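Putative aminooxidase (Propionibacterium acnes, PDB 2BA9) probably uses its bound flavin-adenine dinucleotide to isomerise polyunsaturated fatty acids, yielding conjugated linoleic acid. Local coordinates at residues I9-A14 with M23-A28; A17-G22 with Y33-R38; H138-L143 with L149-C154. All coordinates share one frame; numbering follows the deposited sequence.

Contact 1. Residues I9-A14 with M23-A28; sequences IAIIGA and MYLEQA. With FAD (flavin-adenine dinucleotide), chain D.
Leu25 holds CG beside its backbone N and anti to its carbonyl carbon (chi1 -82°), which sends its two methyls from helix 16-28 down onto strand 9-12. Ile9 and Ile11 answer from the strand: in both, CG1 stands anti to the carbonyl carbon, and in Ile9 the second torsion (163°) stretches CD1 out toward the helix. The side chains therefore meet tip to tip, and the branches of Leu25 divide the work. Leu25 CD1 fits between two isoleucines, 4.0 Å from Ile11 CD1 and 4.1 Å from Ile9 CG2. Leu25 CD2 lies 4.1 Å from Ile9 CD1. These are purely apolar contacts between buried groups at van der Waals distance, and one leucine spans two alternate residues on the same face of the strand. Phe423 of helix 408-423 packs on both Ile9 and Leu25, closing the cluster from the C-terminal part of the chain.

Where the strand ends, the chain turns to the cofactor. Ile12 CG2 approaches the adenine at 4.0 Å from FAD C2A, and Gly13 CA comes within 3.3 Å of FAD O4B in the ribose. Gly13 has a positive phi (98°) and no side chain, so backbone and sugar can lie this close. A strand, a tight glycine turn and a helix packed back on the strand are the opening of the beta-alpha-beta unit of a Rossmann-type dinucleotide-binding fold.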
loop_
_atom_site.group_PDB
_atom_site.type_symbol
_atom_site.label_atom_id
_atom_site.label_comp_id
_atom_site.label_asym_id
_atom_site.label_seq_id
_atom_site.Cartn_x
_atom_site.Cartn_y
_atom_site.Cartn_z
ATOM N N ILE A 9 18.209 -2.922 -18.606
ATOM C CA ILE A 9 16.968 -2.487 -17.999
ATOM C C ILE A 9 17.266 -1.750 -16.698
ATOM O O ILE A 9 17.976 -2.261 -15.830
ATOM C CB ILE A 9 16.051 -3.685 -17.724
ATOM C CG1 ILE A 9 15.722 -4.413 -19.039
ATOM C CG2 ILE A 9 14.796 -3.219 -17.016
ATOM C CD1 ILE A 9 15.166 -5.811 -18.856
ATOM N N ALA A 10 16.737 -0.537 -16.582
ATOM C CA ALA A 10 16.911 0.284 -15.383
ATOM C C ALA A 10 15.604 0.262 -14.622
ATOM O O ALA A 10 14.566 0.678 -15.147
ATOM C CB ALA A 10 17.299 1.709 -15.750
ATOM N N ILE A 11 15.649 -0.261 -13.402
ATOM C CA ILE A 11 14.490 -0.288 -12.514
ATOM C C ILE A 11 14.619 0.842 -11.495
ATOM O O ILE A 11 15.595 0.885 -10.729
ATOM C CB ILE A 11 14.361 -1.671 -11.793
ATOM C CG1 ILE A 11 14.096 -2.789 -12.829
ATOM C CG2 ILE A 11 13.255 -1.626 -10.742
ATOM C CD1 ILE A 11 14.682 -4.167 -12.475
ATOM N N ILE A 12 13.658 1.771 -11.478
ATOM C CA ILE A 12 13.708 2.858 -10.465
ATOM C C ILE A 12 12.845 2.517 -9.249
ATOM O O ILE A 12 11.656 2.215 -9.396
ATOM C CB ILE A 12 13.275 4.242 -11.081
ATOM C CG1 ILE A 12 13.935 4.454 -12.430
ATOM C CG2 ILE A 12 13.667 5.326 -10.127
ATOM C CD1 ILE A 12 15.490 4.654 -12.421
ATOM N N GLY A 13 13.464 2.587 -8.068
ATOM C CA GLY A 13 12.835 2.224 -6.795
ATOM C C GLY A 13 13.224 0.817 -6.375
ATOM O O GLY A 13 13.039 -0.122 -7.146
ATOM N N ALA A 14 13.752 0.674 -5.156
ATOM C CA ALA A 14 14.014 -0.649 -4.545
ATOM C C ALA A 14 13.105 -0.956 -3.349
ATOM O O ALA A 14 13.559 -1.452 -2.310
ATOM C CB ALA A 14 15.458 -0.784 -4.146
ATOM N N MET A 23 13.678 -9.529 -9.444
ATOM C CA MET A 23 13.502 -10.986 -9.246
ATOM C C MET A 23 12.912 -11.675 -10.458
ATOM O O MET A 23 13.425 -12.692 -10.907
ATOM C CB MET A 23 12.577 -11.262 -8.058
ATOM C CG MET A 23 12.167 -12.728 -7.886
ATOM S SD MET A 23 11.005 -12.962 -6.540
ATOM C CE MET A 23 10.346 -14.593 -6.854
ATOM N N TYR A 24 11.810 -11.144 -10.968
ATOM C CA TYR A 24 11.065 -11.841 -12.024
ATOM C C TYR A 24 11.657 -11.636 -13.411
ATOM O O TYR A 24 11.490 -12.489 -14.298
ATOM C CB TYR A 24 9.571 -11.489 -11.978
ATOM C CG TYR A 24 8.880 -12.182 -10.816
ATOM C CD1 TYR A 24 8.637 -13.555 -10.837
ATOM C CD2 TYR A 24 8.505 -11.472 -9.687
ATOM C CE1 TYR A 24 8.029 -14.198 -9.746
ATOM C CE2 TYR A 24 7.900 -12.099 -8.606
ATOM C CZ TYR A 24 7.664 -13.448 -8.635
ATOM O OH TYR A 24 7.068 -14.022 -7.536
ATOM N N LEU A 25 12.360 -10.523 -13.605
ATOM C CA LEU A 25 13.131 -10.340 -14.832
ATOM C C LEU A 25 14.275 -11.353 -14.853
ATOM O O LEU A 25 14.458 -12.076 -15.841
ATOM C CB LEU A 25 13.648 -8.896 -14.964
ATOM C CG LEU A 25 12.610 -7.910 -15.520
ATOM C CD1 LEU A 25 12.992 -6.449 -15.252
ATOM C CD2 LEU A 25 12.401 -8.142 -17.017
ATOM N N GLU A 26 15.024 -11.405 -13.750
ATOM C CA GLU A 26 16.117 -12.357 -13.607
ATOM C C GLU A 26 15.635 -13.763 -13.967
ATOM O O GLU A 26 16.241 -14.432 -14.798
ATOM C CB GLU A 26 16.663 -12.335 -12.179
ATOM C CG GLU A 26 17.971 -13.090 -12.012
ATOM C CD GLU A 26 18.496 -13.027 -10.594
ATOM O OE1 GLU A 26 18.795 -11.920 -10.122
ATOM O OE2 GLU A 26 18.627 -14.094 -9.965
ATOM N N GLN A 27 14.530 -14.180 -13.350
ATOM C CA GLN A 27 13.975 -15.534 -13.531
ATOM C C GLN A 27 13.480 -15.849 -14.951
ATOM O O GLN A 27 13.461 -17.011 -15.357
ATOM C CB GLN A 27 12.870 -15.793 -12.498
ATOM C CG GLN A 27 13.411 -15.925 -11.077
ATOM C CD GLN A 27 12.339 -16.149 -10.027
ATOM O OE1 GLN A 27 12.648 -16.451 -8.879
ATOM N NE2 GLN A 27 11.078 -16.005 -10.411
ATOM N N ALA A 28 13.115 -14.808 -15.699
ATOM C CA ALA A 28 12.734 -14.928 -17.113
ATOM C C ALA A 28 13.937 -14.902 -18.053
ATOM O O ALA A 28 13.780 -15.062 -19.270
ATOM C CB ALA A 28 11.762 -13.803 -17.494
HETATM P PA FAD D . 7.360 1.834 -1.905
HETATM O O1A FAD D . 7.197 0.777 -0.853
HETATM O O2A FAD D . 6.955 3.243 -1.524
HETATM O O5B FAD D . 8.906 1.906 -2.317
HETATM C C5B FAD D . 9.264 2.806 -3.341
HETATM C C4B FAD D . 10.771 2.915 -3.432
HETATM O O4B FAD D . 11.102 3.792 -4.490
HETATM C C3B FAD D . 11.385 3.454 -2.138
HETATM O O3B FAD D . 12.402 2.585 -1.691
HETATM C C2B FAD D . 11.892 4.822 -2.529
HETATM O O2B FAD D . 12.989 5.262 -1.727
HETATM C C1B FAD D . 12.131 4.642 -4.038
HETATM N N9A FAD D . 12.124 5.950 -4.718
HETATM C C8A FAD D . 11.142 6.917 -4.669
HETATM N N7A FAD D . 11.541 7.984 -5.417
HETATM C C5A FAD D . 12.766 7.705 -5.944
HETATM C C6A FAD D . 13.652 8.430 -6.767
HETATM N N6A FAD D . 13.171 9.488 -7.497
HETATM N N1A FAD D . 14.844 7.830 -7.157
HETATM C C2A FAD D . 15.199 6.568 -6.701
HETATM N N3A FAD D . 14.319 5.867 -5.887
HETATM C C4A FAD D . 13.140 6.426 -5.498
HETATM N N1 FAD D . 0.949 -3.415 2.568
HETATM C C2 FAD D . 0.355 -4.652 2.723
HETATM O O2 FAD D . 0.405 -5.476 1.810
HETATM N N3 FAD D . -0.317 -4.947 3.893
HETATM C C4 FAD D . -0.371 -4.023 4.916
HETATM O O4 FAD D . -0.968 -4.328 5.960
HETATM C C4X FAD D . 0.242 -2.775 4.766
HETATM N N5 FAD D . 0.190 -1.815 5.761
HETATM C C5X FAD D . 0.927 -0.648 5.687
HETATM C C6 FAD D . 0.968 0.234 6.764
HETATM C C7 FAD D . 1.746 1.387 6.688
HETATM C C7M FAD D . 1.780 2.307 7.876
HETATM C C8 FAD D . 2.471 1.661 5.532
HETATM C C8M FAD D . 3.320 2.889 5.399
HETATM C C9 FAD D . 2.419 0.775 4.459
HETATM C C9A FAD D . 1.641 -0.382 4.516
HETATM N N10 FAD D . 1.556 -1.280 3.436
HETATM C C10 FAD D . 0.921 -2.492 3.584
HETATM C "C1'" FAD D . 1.831 -0.829 2.041
HETATM C "C2'" FAD D . 3.156 -1.369 1.517
HETATM O "O2'" FAD D . 4.216 -1.175 2.447
HETATM C "C3'" FAD D . 3.445 -0.667 0.199
HETATM O "O3'" FAD D . 2.297 -0.764 -0.648
HETATM C "C4'" FAD D . 4.674 -1.256 -0.473
HETATM O "O4'" FAD D . 5.861 -0.921 0.236
HETATM C "C5'" FAD D . 4.719 -0.760 -1.912
HETATM O "O5'" FAD D . 5.975 -1.022 -2.471
HETATM P P FAD D . 6.499 -0.145 -3.729
HETATM O O1P FAD D . 7.903 -0.568 -4.120
HETATM O O2P FAD D . 5.523 -0.313 -4.841
HETATM O O3P FAD D . 6.565 1.377 -3.223
#

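Contact 2. Residues A17-G22 with Y33-R38; sequences AGLAAG and YTILER. With FAD (flavin-adenine dinucleotide), chain D.
In the FAD-binding Rossmann unit, helix 16-28 lies against strand 33-36 through Gly18 and Gly22, which face Ile35 and Tyr33. The axes of helix segment 17-22 and strand 33-36 approach to 9.1 Å and run nearly antiparallel (172°). Ile35 CD1 makes the central contact: it rests 4.0 Å from Gly18 O and 4.2 Å from Leu19 CD2. Leu19 leaves the helix pointing away from the strand, yet its CD2 reaches Ile35. Gly22 O sits over one face of the Tyr33 ring, 4.0 Å above the plane and shifted toward the rim. Tyr33 achieves this with CG lodged between its backbone N and carbonyl carbon (chi1 66°), while its OH is tied to Glu26 further along the same helix. Because neither glycine has a side chain, the helix backbone comes against the strand's side chains, with Leu19 CD2 alongside.

Gly18 fits the last glycine of a GxGxxG pattern, consistent with the nucleotide-binding crossover of flavoproteins. At the start of the helix, Ala17 N donates to FAD O1P (3.1 Å, 158°), a backbone grip on the pyrophosphate. Just past the end of the strand, Glu37 clasps the adenosine ribose with both carboxylate oxygens: FAD O3B donates to Glu37 OE1 at 2.6 Å and FAD O2B to Glu37 OE2 at 2.5 Å. Ala14 N and Thr39 OG1 are second partners of OE1 and OE2, and they hold the carboxylate for the sugar.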
loop_
_atom_site.group_PDB
_atom_site.type_symbol
_atom_site.label_atom_id
_atom_site.label_comp_id
_atom_site.label_asym_id
_atom_site.label_seq_id
_atom_site.Cartn_x
_atom_site.Cartn_y
_atom_site.Cartn_z
ATOM N N ALA A 17 8.053 -3.425 -5.186
ATOM C CA ALA A 17 7.763 -3.443 -6.625
ATOM C C ALA A 17 9.038 -3.506 -7.474
ATOM O O ALA A 17 9.095 -4.251 -8.445
ATOM C CB ALA A 17 6.928 -2.237 -7.016
ATOM N N GLY A 18 10.048 -2.721 -7.100
ATOM C CA GLY A 18 11.319 -2.701 -7.818
ATOM C C GLY A 18 12.071 -3.999 -7.637
ATOM O O GLY A 18 12.557 -4.593 -8.596
ATOM N N LEU A 19 12.162 -4.434 -6.382
ATOM C CA LEU A 19 12.851 -5.668 -6.056
ATOM C C LEU A 19 12.195 -6.877 -6.733
ATOM O O LEU A 19 12.885 -7.787 -7.175
ATOM C CB LEU A 19 12.907 -5.856 -4.543
ATOM C CG LEU A 19 13.713 -4.814 -3.767
ATOM C CD1 LEU A 19 13.482 -4.988 -2.279
ATOM C CD2 LEU A 19 15.216 -4.884 -4.124
ATOM N N ALA A 20 10.870 -6.871 -6.808
ATOM C CA ALA A 20 10.115 -7.956 -7.471
ATOM C C ALA A 20 10.317 -7.925 -8.979
ATOM O O ALA A 20 10.382 -8.968 -9.631
ATOM C CB ALA A 20 8.631 -7.850 -7.139
ATOM N N ALA A 21 10.400 -6.720 -9.534
ATOM C CA ALA A 21 10.636 -6.549 -10.953
ATOM C C ALA A 21 11.976 -7.180 -11.298
ATOM O O ALA A 21 12.101 -7.925 -12.286
ATOM C CB ALA A 21 10.611 -5.075 -11.319
ATOM N N GLY A 22 12.974 -6.902 -10.458
ATOM C CA GLY A 22 14.295 -7.505 -10.621
ATOM C C GLY A 22 14.256 -9.019 -10.532
ATOM O O GLY A 22 14.754 -9.712 -11.424
ATOM N N TYR A 33 19.920 -6.106 -15.646
ATOM C CA TYR A 33 19.049 -5.137 -15.022
ATOM C C TYR A 33 19.837 -4.417 -13.939
ATOM O O TYR A 33 20.806 -4.956 -13.397
ATOM C CB TYR A 33 17.790 -5.809 -14.445
ATOM C CG TYR A 33 18.070 -6.755 -13.299
ATOM C CD1 TYR A 33 18.157 -6.291 -11.980
ATOM C CD2 TYR A 33 18.265 -8.115 -13.532
ATOM C CE1 TYR A 33 18.429 -7.163 -10.933
ATOM C CE2 TYR A 33 18.534 -8.986 -12.496
ATOM C CZ TYR A 33 18.618 -8.505 -11.201
ATOM O OH TYR A 33 18.887 -9.389 -10.181
ATOM N N THR A 34 19.430 -3.186 -13.652
ATOM C CA THR A 34 19.991 -2.400 -12.559
ATOM C C THR A 34 18.831 -1.753 -11.822
ATOM O O THR A 34 17.953 -1.158 -12.458
ATOM C CB THR A 34 20.945 -1.286 -13.084
ATOM O OG1 THR A 34 22.072 -1.887 -13.736
ATOM C CG2 THR A 34 21.462 -0.401 -11.944
ATOM N N ILE A 35 18.813 -1.894 -10.495
ATOM C CA ILE A 35 17.814 -1.241 -9.659
ATOM C C ILE A 35 18.406 -0.004 -8.989
ATOM O O ILE A 35 19.433 -0.079 -8.309
ATOM C CB ILE A 35 17.252 -2.166 -8.565
ATOM C CG1 ILE A 35 16.658 -3.445 -9.158
ATOM C CG2 ILE A 35 16.165 -1.425 -7.766
ATOM C CD1 ILE A 35 16.564 -4.611 -8.134
ATOM N N LEU A 36 17.745 1.135 -9.164
ATOM C CA LEU A 36 18.249 2.409 -8.640
ATOM C C LEU A 36 17.363 2.948 -7.506
ATOM O O LEU A 36 16.192 3.293 -7.725
ATOM C CB LEU A 36 18.355 3.438 -9.766
ATOM C CG LEU A 36 19.230 3.067 -10.954
ATOM C CD1 LEU A 36 19.036 4.076 -12.073
ATOM C CD2 LEU A 36 20.688 2.981 -10.544
ATOM N N GLU A 37 17.949 3.019 -6.305
ATOM C CA GLU A 37 17.260 3.426 -5.080
ATOM C C GLU A 37 17.833 4.719 -4.536
ATOM O O GLU A 37 19.049 4.851 -4.384
ATOM C CB GLU A 37 17.393 2.337 -4.017
ATOM C CG GLU A 37 16.937 2.720 -2.629
ATOM C CD GLU A 37 15.477 3.149 -2.536
ATOM O OE1 GLU A 37 14.587 2.510 -3.138
ATOM O OE2 GLU A 37 15.212 4.119 -1.806
ATOM N N ARG A 38 16.937 5.645 -4.206
ATOM C CA ARG A 38 17.282 6.990 -3.742
ATOM C C ARG A 38 17.896 6.968 -2.336
ATOM O O ARG A 38 18.885 7.644 -2.077
ATOM C CB ARG A 38 16.023 7.881 -3.769
ATOM C CG ARG A 38 16.261 9.360 -3.450
ATOM C CD ARG A 38 15.004 10.244 -3.667
ATOM N NE ARG A 38 15.120 11.485 -2.882
ATOM C CZ ARG A 38 14.101 12.218 -2.404
ATOM N NH1 ARG A 38 12.833 11.877 -2.651
ATOM N NH2 ARG A 38 14.353 13.312 -1.670
HETATM P PA FAD D . 7.360 1.834 -1.905
HETATM O O1A FAD D . 7.197 0.777 -0.853
HETATM O O2A FAD D . 6.955 3.243 -1.524
HETATM O O5B FAD D . 8.906 1.906 -2.317
HETATM C C5B FAD D . 9.264 2.806 -3.341
HETATM C C4B FAD D . 10.771 2.915 -3.432
HETATM O O4B FAD D . 11.102 3.792 -4.490
HETATM C C3B FAD D . 11.385 3.454 -2.138
HETATM O O3B FAD D . 12.402 2.585 -1.691
HETATM C C2B FAD D . 11.892 4.822 -2.529
HETATM O O2B FAD D . 12.989 5.262 -1.727
HETATM C C1B FAD D . 12.131 4.642 -4.038
HETATM N N9A FAD D . 12.124 5.950 -4.718
HETATM C C8A FAD D . 11.142 6.917 -4.669
HETATM N N7A FAD D . 11.541 7.984 -5.417
HETATM C C5A FAD D . 12.766 7.705 -5.944
HETATM C C6A FAD D . 13.652 8.430 -6.767
HETATM N N6A FAD D . 13.171 9.488 -7.497
HETATM N N1A FAD D . 14.844 7.830 -7.157
HETATM C C2A FAD D . 15.199 6.568 -6.701
HETATM N N3A FAD D . 14.319 5.867 -5.887
HETATM C C4A FAD D . 13.140 6.426 -5.498
HETATM N N1 FAD D . 0.949 -3.415 2.568
HETATM C C2 FAD D . 0.355 -4.652 2.723
HETATM O O2 FAD D . 0.405 -5.476 1.810
HETATM N N3 FAD D . -0.317 -4.947 3.893
HETATM C C4 FAD D . -0.371 -4.023 4.916
HETATM O O4 FAD D . -0.968 -4.328 5.960
HETATM C C4X FAD D . 0.242 -2.775 4.766
HETATM N N5 FAD D . 0.190 -1.815 5.761
HETATM C C5X FAD D . 0.927 -0.648 5.687
HETATM C C6 FAD D . 0.968 0.234 6.764
HETATM C C7 FAD D . 1.746 1.387 6.688
HETATM C C7M FAD D . 1.780 2.307 7.876
HETATM C C8 FAD D . 2.471 1.661 5.532
HETATM C C8M FAD D . 3.320 2.889 5.399
HETATM C C9 FAD D . 2.419 0.775 4.459
HETATM C C9A FAD D . 1.641 -0.382 4.516
HETATM N N10 FAD D . 1.556 -1.280 3.436
HETATM C C10 FAD D . 0.921 -2.492 3.584
HETATM C "C1'" FAD D . 1.831 -0.829 2.041
HETATM C "C2'" FAD D . 3.156 -1.369 1.517
HETATM O "O2'" FAD D . 4.216 -1.175 2.447
HETATM C "C3'" FAD D . 3.445 -0.667 0.199
HETATM O "O3'" FAD D . 2.297 -0.764 -0.648
HETATM C "C4'" FAD D . 4.674 -1.256 -0.473
HETATM O "O4'" FAD D . 5.861 -0.921 0.236
HETATM C "C5'" FAD D . 4.719 -0.760 -1.912
HETATM O "O5'" FAD D . 5.975 -1.022 -2.471
HETATM P P FAD D . 6.499 -0.145 -3.729
HETATM O O1P FAD D . 7.903 -0.568 -4.120
HETATM O O2P FAD D . 5.523 -0.313 -4.841
HETATM O O3P FAD D . 6.565 1.377 -3.223
#

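Contact 3. Residues H138-L143 with L149-C154; sequences HEDLML and LALNGC
Van der Waals contact lays a methyl of Leu151 on the Asp140 carboxylate and, more loosely, beside Leu143, joining the loop between helices 106-122 and 145-151 to the C-terminal end of helix 145-151. Leu151 CD2 lies over the flat face of the Asp140 carboxylate, almost equally far from its atoms: 3.4 Å from Asp140 CG and 3.5 Å from Asp140 OD2. The two side chains cross at about a right angle. Leu151 extends CG anti to its backbone N (chi1 -167°), which carries the methyl across from the end of the helix. The same Leu151 CD2 is 4.4 Å from Leu143 CD1.

Hydrogen bonds shape each segment separately. Asp140 N donates to His138 ND1 (3.1 Å, 164°), meeting the imidazole at its edge, only 2° out of the ring plane. In segment 149-154 the helix closes in a Schellman motif: Cys154 N reaches back to Leu149 O at 2.9 Å, and Gly153 N to Ala150 O at 3.1 Å, with Gly153 at positive phi as the C-prime residue. Leu149 O also accepts from Asn152 N, so two amides grip it.

Polar links beyond the segments run through Tyr125, whose OH meets both Asp140 OD2 and Asn152 ND2. Lys124 bonds Asn152 OD1 and makes a long, weak ion pair with Asp140.

Because His138 ND1 accepts the amide hydrogen bond, that nitrogen is unprotonated and the imidazole is probably neutral. The Asp140 carboxylate faces a methyl on one side, while its OD2 is bonded by Tyr125 OH, so Leu151 contributes contact rather than charge compensation.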
loop_
_atom_site.group_PDB
_atom_site.type_symbol
_atom_site.label_atom_id
_atom_site.label_comp_id
_atom_site.label_asym_id
_atom_site.label_seq_id
_atom_site.Cartn_x
_atom_site.Cartn_y
_atom_site.Cartn_z
ATOM N N HIS A 138 -16.192 -3.519 -14.435
ATOM C CA HIS A 138 -17.596 -3.111 -14.507
ATOM C C HIS A 138 -17.753 -1.642 -14.078
ATOM O O HIS A 138 -17.135 -1.221 -13.104
ATOM C CB HIS A 138 -18.425 -3.996 -13.570
ATOM C CG HIS A 138 -19.904 -3.884 -13.775
ATOM N ND1 HIS A 138 -20.622 -2.753 -13.451
ATOM C CD2 HIS A 138 -20.803 -4.774 -14.252
ATOM C CE1 HIS A 138 -21.896 -2.951 -13.731
ATOM N NE2 HIS A 138 -22.032 -4.172 -14.206
ATOM N N GLU A 139 -18.596 -0.883 -14.780
ATOM C CA GLU A 139 -18.745 0.557 -14.514
ATOM C C GLU A 139 -19.058 0.877 -13.046
ATOM O O GLU A 139 -18.598 1.892 -12.498
ATOM C CB GLU A 139 -19.799 1.185 -15.438
ATOM C CG GLU A 139 -21.228 0.752 -15.143
ATOM C CD GLU A 139 -22.163 0.929 -16.320
ATOM O OE1 GLU A 139 -21.862 1.753 -17.221
ATOM O OE2 GLU A 139 -23.204 0.226 -16.354
ATOM N N ASP A 140 -19.840 0.016 -12.410
ATOM C CA ASP A 140 -20.218 0.223 -11.016
ATOM C C ASP A 140 -18.987 0.319 -10.105
ATOM O O ASP A 140 -18.996 1.051 -9.126
ATOM C CB ASP A 140 -21.133 -0.899 -10.526
ATOM C CG ASP A 140 -22.484 -0.914 -11.221
ATOM O OD1 ASP A 140 -22.819 0.016 -11.999
ATOM O OD2 ASP A 140 -23.213 -1.893 -10.988
ATOM N N LEU A 141 -17.931 -0.415 -10.448
ATOM C CA LEU A 141 -16.705 -0.442 -9.634
ATOM C C LEU A 141 -15.865 0.833 -9.758
ATOM O O LEU A 141 -14.929 1.059 -8.978
ATOM C CB LEU A 141 -15.860 -1.665 -10.010
ATOM C CG LEU A 141 -16.490 -3.024 -9.666
ATOM C CD1 LEU A 141 -15.740 -4.134 -10.369
ATOM C CD2 LEU A 141 -16.497 -3.238 -8.171
ATOM N N MET A 142 -16.212 1.658 -10.738
ATOM C CA MET A 142 -15.555 2.950 -10.959
ATOM C C MET A 142 -16.095 4.063 -10.042
ATOM O O MET A 142 -15.517 5.154 -9.973
ATOM C CB MET A 142 -15.723 3.341 -12.423
ATOM C CG MET A 142 -15.172 2.308 -13.389
ATOM S SD MET A 142 -15.145 2.888 -15.081
ATOM C CE MET A 142 -14.651 1.384 -15.954
ATOM N N LEU A 143 -17.194 3.765 -9.347
ATOM C CA LEU A 143 -17.823 4.672 -8.397
ATOM C C LEU A 143 -17.132 4.610 -7.032
ATOM O O LEU A 143 -16.532 3.595 -6.696
ATOM C CB LEU A 143 -19.291 4.285 -8.204
ATOM C CG LEU A 143 -20.236 4.536 -9.365
ATOM C CD1 LEU A 143 -21.627 3.880 -9.138
ATOM C CD2 LEU A 143 -20.343 6.062 -9.577
ATOM N N LEU A 149 -21.812 0.388 -3.136
ATOM C CA LEU A 149 -22.637 -0.355 -2.172
ATOM C C LEU A 149 -24.115 0.061 -2.222
ATOM O O LEU A 149 -25.020 -0.793 -2.267
ATOM C CB LEU A 149 -22.081 -0.186 -0.745
ATOM C CG LEU A 149 -20.751 -0.868 -0.404
ATOM C CD1 LEU A 149 -20.373 -0.704 1.082
ATOM C CD2 LEU A 149 -20.754 -2.343 -0.784
ATOM N N ALA A 150 -24.357 1.375 -2.224
ATOM C CA ALA A 150 -25.707 1.928 -2.293
ATOM C C ALA A 150 -26.496 1.424 -3.499
ATOM O O ALA A 150 -27.667 1.094 -3.399
ATOM C CB ALA A 150 -25.661 3.463 -2.296
ATOM N N LEU A 151 -25.838 1.346 -4.640
ATOM C CA LEU A 151 -26.476 0.873 -5.862
ATOM C C LEU A 151 -26.977 -0.568 -5.715
ATOM O O LEU A 151 -27.955 -0.968 -6.355
ATOM C CB LEU A 151 -25.465 0.954 -7.005
ATOM C CG LEU A 151 -25.960 0.794 -8.426
ATOM C CD1 LEU A 151 -26.893 1.930 -8.813
ATOM C CD2 LEU A 151 -24.755 0.738 -9.335
ATOM N N ASN A 152 -26.304 -1.337 -4.861
ATOM C CA ASN A 152 -26.628 -2.744 -4.658
ATOM C C ASN A 152 -27.355 -3.008 -3.337
ATOM O O ASN A 152 -27.489 -4.149 -2.929
ATOM C CB ASN A 152 -25.334 -3.561 -4.744
ATOM C CG ASN A 152 -24.792 -3.634 -6.163
ATOM O OD1 ASN A 152 -25.413 -4.242 -7.043
ATOM N ND2 ASN A 152 -23.628 -3.017 -6.397
ATOM N N GLY A 153 -27.838 -1.959 -2.680
ATOM C CA GLY A 153 -28.446 -2.089 -1.348
ATOM C C GLY A 153 -27.573 -2.754 -0.277
ATOM O O GLY A 153 -28.087 -3.466 0.572
ATOM N N CYS A 154 -26.259 -2.542 -0.325
ATOM C CA CYS A 154 -25.321 -3.240 0.551
ATOM C C CYS A 154 -24.523 -2.286 1.450
ATOM O O CYS A 154 -23.430 -2.629 1.886
ATOM C CB CYS A 154 -24.328 -4.069 -0.286
ATOM S SG CYS A 154 -24.997 -5.540 -1.024
#

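How the contacts relate
Contacts 1 and 2 are two halves of one beta-alpha-beta unit, their centres 5 Å apart and their segments alternating along the chain. Helix 16-28 serves both, packing with its later turns on strand 9-12 and with its earlier turns on neighbouring strand 33-36. Ile11 N and Thr34 O are 2.6 Å apart, a probable hydrogen bond between the strands, and Gly13 O packs 3.4 Å from Ile35 CG2. Contact 1 meets FAD at the adenosine, contact 2 there and at the pyrophosphate. Contact 3 does not touch FAD; its centre lies about 37 Å from both others, across the chain's centre from contact 2, with nearest atoms about 22 Å from contact 2 and about 25 Å from contact 1.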